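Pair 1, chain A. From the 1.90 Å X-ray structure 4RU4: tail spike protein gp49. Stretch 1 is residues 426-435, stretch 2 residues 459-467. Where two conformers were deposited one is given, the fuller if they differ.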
# COMPACT_ATOMS: atom_id res chain seq x y z
N GLY A 426 13.28 2.52 -2.64
CA GLY A 426 12.45 3.10 -3.68
C GLY A 426 11.87 4.44 -3.28
O GLY A 426 12.42 5.16 -2.42
N GLY A 427 10.77 4.79 -3.92
CA GLY A 427 10.14 6.07 -3.68
C GLY A 427 10.96 7.24 -4.20
O GLY A 427 11.79 7.10 -5.10
N SER A 428 10.71 8.42 -3.64
CA SER A 428 11.36 9.63 -4.14
C SER A 428 11.65 10.61 -2.99
O SER A 428 11.03 10.56 -1.93
CB SER A 428 10.48 10.31 -5.20
OG SER A 428 9.23 10.74 -4.64
N LEU A 429 12.61 11.50 -3.21
CA LEU A 429 13.00 12.48 -2.20
C LEU A 429 13.36 13.77 -2.90
O LEU A 429 14.38 13.83 -3.60
CB LEU A 429 14.19 11.96 -1.37
CG LEU A 429 14.68 12.73 -0.13
CD1 LEU A 429 15.41 11.80 0.85
CD2 LEU A 429 15.59 13.93 -0.50
N ARG A 430 12.54 14.80 -2.71
CA ARG A 430 12.80 16.11 -3.30
C ARG A 430 13.22 17.07 -2.21
O ARG A 430 12.57 17.15 -1.16
CB ARG A 430 11.55 16.65 -4.01
CG ARG A 430 11.78 18.02 -4.67
CD ARG A 430 10.49 18.57 -5.29
NE ARG A 430 9.81 17.60 -6.14
CZ ARG A 430 8.77 17.88 -6.93
NH1 ARG A 430 8.31 19.12 -7.02
NH2 ARG A 430 8.21 16.93 -7.67
N ALA A 431 14.31 17.78 -2.46
CA ALA A 431 14.90 18.73 -1.50
C ALA A 431 15.71 19.75 -2.30
O ALA A 431 16.93 19.59 -2.47
CB ALA A 431 15.81 18.01 -0.52
N PRO A 432 15.03 20.80 -2.79
CA PRO A 432 15.67 21.77 -3.69
C PRO A 432 16.60 22.73 -3.00
O PRO A 432 17.38 23.42 -3.69
CB PRO A 432 14.48 22.60 -4.23
CG PRO A 432 13.24 21.81 -3.87
CD PRO A 432 13.59 21.04 -2.64
N SER A 433 16.52 22.83 -1.68
CA SER A 433 17.23 23.92 -0.99
C SER A 433 18.32 23.45 -0.05
O SER A 433 18.59 24.10 0.96
CB SER A 433 16.24 24.85 -0.26
OG SER A 433 15.23 25.28 -1.16
N LEU A 434 18.96 22.33 -0.38
CA LEU A 434 20.11 21.88 0.40
C LEU A 434 21.39 22.59 -0.06
O LEU A 434 21.38 23.28 -1.09
CB LEU A 434 20.30 20.35 0.26
CG LEU A 434 19.11 19.44 0.60
CD1 LEU A 434 19.53 17.96 0.41
CD2 LEU A 434 18.58 19.69 2.04
N SER A 435 22.48 22.44 0.70
CA SER A 435 23.78 23.00 0.27
C SER A 435 24.75 21.89 -0.12
O SER A 435 24.43 20.70 -0.01
CB SER A 435 24.42 23.85 1.38
OG SER A 435 25.08 23.02 2.32
N GLN A 459 15.89 4.83 -4.69
CA GLN A 459 15.16 6.12 -4.56
C GLN A 459 15.48 7.10 -5.70
O GLN A 459 16.63 7.24 -6.11
CB GLN A 459 15.53 6.77 -3.24
CG GLN A 459 14.76 8.03 -2.87
CD GLN A 459 15.32 8.59 -1.58
OE1 GLN A 459 16.43 9.11 -1.55
NE2 GLN A 459 14.56 8.45 -0.50
N ALA A 460 14.45 7.80 -6.18
CA ALA A 460 14.65 8.89 -7.15
C ALA A 460 14.77 10.23 -6.40
O ALA A 460 13.87 10.63 -5.70
CB ALA A 460 13.48 8.93 -8.10
N ILE A 461 15.91 10.89 -6.54
CA ILE A 461 16.21 12.09 -5.78
C ILE A 461 16.12 13.33 -6.67
O ILE A 461 16.52 13.30 -7.85
CB ILE A 461 17.62 11.95 -5.16
CG1 ILE A 461 17.64 10.71 -4.24
CG2 ILE A 461 18.06 13.22 -4.45
CD1 ILE A 461 19.04 10.08 -4.08
N ASP A 462 15.58 14.41 -6.13
CA ASP A 462 15.45 15.65 -6.88
C ASP A 462 16.01 16.78 -6.02
O ASP A 462 15.32 17.23 -5.11
CB ASP A 462 13.97 15.88 -7.19
CG ASP A 462 13.71 17.10 -8.04
OD1 ASP A 462 14.60 17.96 -8.19
OD2 ASP A 462 12.61 17.22 -8.58
N VAL A 463 17.24 17.22 -6.30
CA VAL A 463 17.88 18.28 -5.51
C VAL A 463 18.49 19.36 -6.41
O VAL A 463 18.62 19.16 -7.64
CB VAL A 463 19.06 17.71 -4.65
CG1 VAL A 463 18.54 16.74 -3.61
CG2 VAL A 463 20.13 17.02 -5.53
N GLY A 464 18.83 20.50 -5.81
CA GLY A 464 19.71 21.48 -6.40
C GLY A 464 21.13 21.08 -6.01
O GLY A 464 21.74 20.24 -6.66
N SER A 465 21.64 21.66 -4.92
CA SER A 465 22.94 21.23 -4.40
C SER A 465 22.77 20.06 -3.43
O SER A 465 21.69 19.84 -2.85
CB SER A 465 23.65 22.39 -3.70
OG SER A 465 23.81 23.45 -4.60
N LEU A 466 23.85 19.30 -3.26
CA LEU A 466 23.92 18.22 -2.30
C LEU A 466 25.39 18.01 -2.00
O LEU A 466 26.23 18.20 -2.87
CB LEU A 466 23.31 16.93 -2.88
CG LEU A 466 23.28 15.69 -1.99
CD1 LEU A 466 22.45 15.94 -0.70
CD2 LEU A 466 22.72 14.50 -2.80
N GLY A 467 25.68 17.63 -0.75
CA GLY A 467 27.02 17.23 -0.38
C GLY A 467 27.23 15.72 -0.48
O GLY A 467 28.13 15.25 -1.18
O HOH W 1 11.82 7.79 -0.36
O HOH W 2 19.26 20.89 -2.91
O HOH W 3 20.11 23.77 -3.47

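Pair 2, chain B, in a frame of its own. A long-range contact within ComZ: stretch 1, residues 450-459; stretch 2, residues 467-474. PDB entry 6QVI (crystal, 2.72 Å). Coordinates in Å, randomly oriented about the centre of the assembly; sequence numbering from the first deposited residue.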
# COMPACT_ATOMS: atom_id res chain seq x y z
N ALA B 450 -6.50 -12.50 1.31
CA ALA B 450 -6.19 -12.01 -0.02
C ALA B 450 -6.29 -10.49 -0.05
O ALA B 450 -7.14 -9.93 0.64
CB ALA B 450 -7.18 -12.63 -1.01
N PRO B 451 -5.47 -9.80 -0.83
CA PRO B 451 -5.73 -8.38 -1.07
C PRO B 451 -6.84 -8.31 -2.12
O PRO B 451 -6.85 -9.09 -3.08
CB PRO B 451 -4.41 -7.84 -1.61
CG PRO B 451 -3.82 -9.00 -2.31
CD PRO B 451 -4.26 -10.25 -1.54
N VAL B 452 -7.81 -7.45 -1.88
CA VAL B 452 -9.03 -7.40 -2.66
C VAL B 452 -9.33 -5.99 -3.16
O VAL B 452 -9.25 -5.02 -2.40
CB VAL B 452 -10.16 -7.93 -1.75
CG1 VAL B 452 -11.50 -7.36 -2.16
CG2 VAL B 452 -10.14 -9.48 -1.73
N TYR B 453 -9.75 -5.89 -4.43
CA TYR B 453 -10.28 -4.65 -5.01
C TYR B 453 -11.69 -4.87 -5.54
O TYR B 453 -11.91 -5.73 -6.40
CB TYR B 453 -9.45 -4.15 -6.19
CG TYR B 453 -10.08 -2.96 -6.90
CD1 TYR B 453 -10.87 -3.16 -8.01
CD2 TYR B 453 -9.97 -1.67 -6.41
CE1 TYR B 453 -11.47 -2.12 -8.66
CE2 TYR B 453 -10.56 -0.60 -7.07
CZ TYR B 453 -11.33 -0.85 -8.20
OH TYR B 453 -11.97 0.14 -8.92
N ALA B 454 -12.61 -4.02 -5.11
CA ALA B 454 -13.98 -4.00 -5.61
C ALA B 454 -14.29 -2.61 -6.13
O ALA B 454 -14.41 -1.66 -5.35
CB ALA B 454 -14.97 -4.39 -4.51
N GLY B 455 -14.46 -2.50 -7.46
CA GLY B 455 -14.87 -1.24 -8.04
C GLY B 455 -16.18 -0.72 -7.49
O GLY B 455 -16.36 0.49 -7.36
N GLY B 456 -17.07 -1.63 -7.07
CA GLY B 456 -18.34 -1.21 -6.52
C GLY B 456 -18.31 -1.22 -5.00
O GLY B 456 -17.64 -0.37 -4.41
N THR B 457 -18.98 -2.18 -4.36
CA THR B 457 -18.97 -2.23 -2.90
C THR B 457 -18.46 -3.60 -2.45
O THR B 457 -18.71 -4.63 -3.10
CB THR B 457 -20.37 -1.92 -2.27
OG1 THR B 457 -21.13 -3.12 -2.13
CG2 THR B 457 -21.13 -0.84 -3.08
N PHE B 458 -17.90 -3.66 -1.27
CA PHE B 458 -17.45 -4.92 -0.77
C PHE B 458 -18.29 -5.25 0.42
O PHE B 458 -18.21 -4.57 1.39
CB PHE B 458 -16.04 -4.78 -0.32
CG PHE B 458 -15.58 -5.87 0.55
CD1 PHE B 458 -14.79 -6.83 0.05
CD2 PHE B 458 -15.90 -5.89 1.85
CE1 PHE B 458 -14.33 -7.83 0.84
CE2 PHE B 458 -15.45 -6.88 2.66
CZ PHE B 458 -14.66 -7.86 2.15
N ARG B 459 -19.08 -6.31 0.32
CA ARG B 459 -19.95 -6.74 1.40
C ARG B 459 -19.35 -7.86 2.17
O ARG B 459 -18.62 -8.65 1.65
CB ARG B 459 -21.29 -7.21 0.89
CG ARG B 459 -22.13 -6.12 0.27
CD ARG B 459 -23.56 -6.52 0.07
NE ARG B 459 -24.33 -5.38 -0.37
CZ ARG B 459 -24.27 -4.91 -1.59
NH1 ARG B 459 -23.50 -5.50 -2.46
NH2 ARG B 459 -24.98 -3.87 -1.94
N PHE B 467 -8.26 -10.98 5.80
CA PHE B 467 -6.87 -10.61 6.00
C PHE B 467 -6.27 -10.22 4.68
O PHE B 467 -6.43 -10.93 3.68
CB PHE B 467 -6.08 -11.76 6.63
CG PHE B 467 -6.76 -12.38 7.81
CD1 PHE B 467 -6.32 -12.12 9.10
CD2 PHE B 467 -7.80 -13.28 7.64
CE1 PHE B 467 -6.93 -12.72 10.20
CE2 PHE B 467 -8.41 -13.89 8.74
CZ PHE B 467 -7.97 -13.60 10.01
N GLY B 468 -5.54 -9.11 4.67
CA GLY B 468 -5.07 -8.55 3.42
C GLY B 468 -5.41 -7.08 3.44
O GLY B 468 -4.76 -6.32 4.16
N SER B 469 -6.36 -6.65 2.60
CA SER B 469 -6.77 -5.25 2.51
C SER B 469 -7.96 -5.18 1.56
O SER B 469 -8.07 -5.99 0.64
CB SER B 469 -5.63 -4.35 1.99
OG SER B 469 -4.97 -4.99 0.91
N VAL B 470 -8.82 -4.18 1.74
CA VAL B 470 -9.85 -3.98 0.73
C VAL B 470 -9.71 -2.56 0.26
O VAL B 470 -9.53 -1.65 1.07
CB VAL B 470 -11.29 -4.31 1.22
CG1 VAL B 470 -11.26 -5.60 2.00
CG2 VAL B 470 -12.02 -3.12 1.95
N ILE B 471 -9.62 -2.41 -1.05
CA ILE B 471 -9.81 -1.17 -1.79
C ILE B 471 -11.18 -1.27 -2.43
O ILE B 471 -11.44 -2.17 -3.25
CB ILE B 471 -8.74 -0.93 -2.88
CG1 ILE B 471 -7.35 -0.86 -2.24
CG2 ILE B 471 -9.12 0.24 -3.78
CD1 ILE B 471 -6.22 -1.10 -3.22
N SER B 472 -12.07 -0.37 -2.04
CA SER B 472 -13.38 -0.42 -2.64
C SER B 472 -14.07 0.93 -2.50
O SER B 472 -13.76 1.73 -1.63
CB SER B 472 -14.22 -1.54 -1.99
OG SER B 472 -14.85 -1.06 -0.83
N ASN B 473 -15.06 1.13 -3.35
CA ASN B 473 -15.74 2.40 -3.37
C ASN B 473 -16.69 2.53 -2.20
O ASN B 473 -16.91 3.66 -1.73
CB ASN B 473 -16.48 2.56 -4.69
CG ASN B 473 -16.95 3.97 -4.90
OD1 ASN B 473 -18.04 4.35 -4.46
ND2 ASN B 473 -16.10 4.78 -5.53
N GLN B 474 -17.17 1.40 -1.68
CA GLN B 474 -18.03 1.34 -0.50
C GLN B 474 -17.80 0.02 0.22
O GLN B 474 -17.57 -1.01 -0.41
CB GLN B 474 -19.50 1.46 -0.86
CG GLN B 474 -20.04 2.86 -1.07
CD GLN B 474 -21.57 2.87 -1.09
OE1 GLN B 474 -22.18 3.50 -1.96
NE2 GLN B 474 -22.20 2.17 -0.13

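In both pairs two short strands of one chain lie side by side and run in the same direction, their axes 4.6 Å apart and 6° from parallel in pair 1, 4.7 Å and 13° in pair 2. The backbones superpose with an RMSD of 1.0 Å over 14 residues. Leu429(A), Arg430(A) and Ala431(A) fall on Val452(B), Tyr453(B) and Ala454(B), while Ile461(A), Asp462(A) and Val463(A) fall on Val470(B), Ile471(B) and Ser472(B).

The central ladder is the same. In pair 1, Leu429(A) N donates to Ala460(A) O (2.9 Å), Asp462(A) N to Leu429(A) O (2.9 Å) and Ala431(A) N to Asp462(A) O (2.9 Å). The equivalents in pair 2 are Val452(B) N to Ser469(B) O (2.9 Å), Ile471(B) N to Val452(B) O (3.0 Å) and Ala454(B) N to Ile471(B) O (2.9 Å). One residue of the first strand thus bonds through both its N and its O to two residues flanking its bridge partner, as parallel pairing requires.

Side chains fill this frame differently. Where Arg430(A) faces Asp462(A), the neighbours on one sheet face are charged: Arg430(A) NE lies 3.7 Å from Asp462(A) OD2, a long salt bridge in which the oxygen sits well out of the guanidinium plane, so that charge rather than a directed N-H links them. The matching Tyr453(B) and Ile471(B) make an apolar contact instead, with Ile471(B) CG2 at the ring edge, 3.4 Å from Tyr453(B) CD2. On the face carrying Ala431(A) and Val463(A), Ala431(A) CB approaches Val463(A) CG1 to 4.3 Å; in pair 2 Ala454(B) CB lies 3.9 Å from Ser472(B) CB.

Beyond the ladder the solutions diverge. In pair 1 water 2 spans the widening gap, lying 2.7 Å from Ala431(A) O and accepting from Gly464(A) N (3.0 Å) and Leu434(A) N (2.9 Å). Pair 2 keeps direct contact at the matching place through a weak bond from Asn473(B) N to Ala454(B) O (3.5 Å), and a beta bulge then shifts the register by one before Thr457(B) pairs with Gln474(B). Past the bulge, Phe458(B) N bonds to Gln474(B) O (2.8 Å), and Val470(B) CG1 sits over one face of the Phe458(B) ring, 4.0 Å from its CE1. Pair 1 closes this end with aliphatic packing, Leu434(A) CD1 lying 3.7 Å from Leu466(A) CD1 and 4.3 Å from Val463(A) CG1.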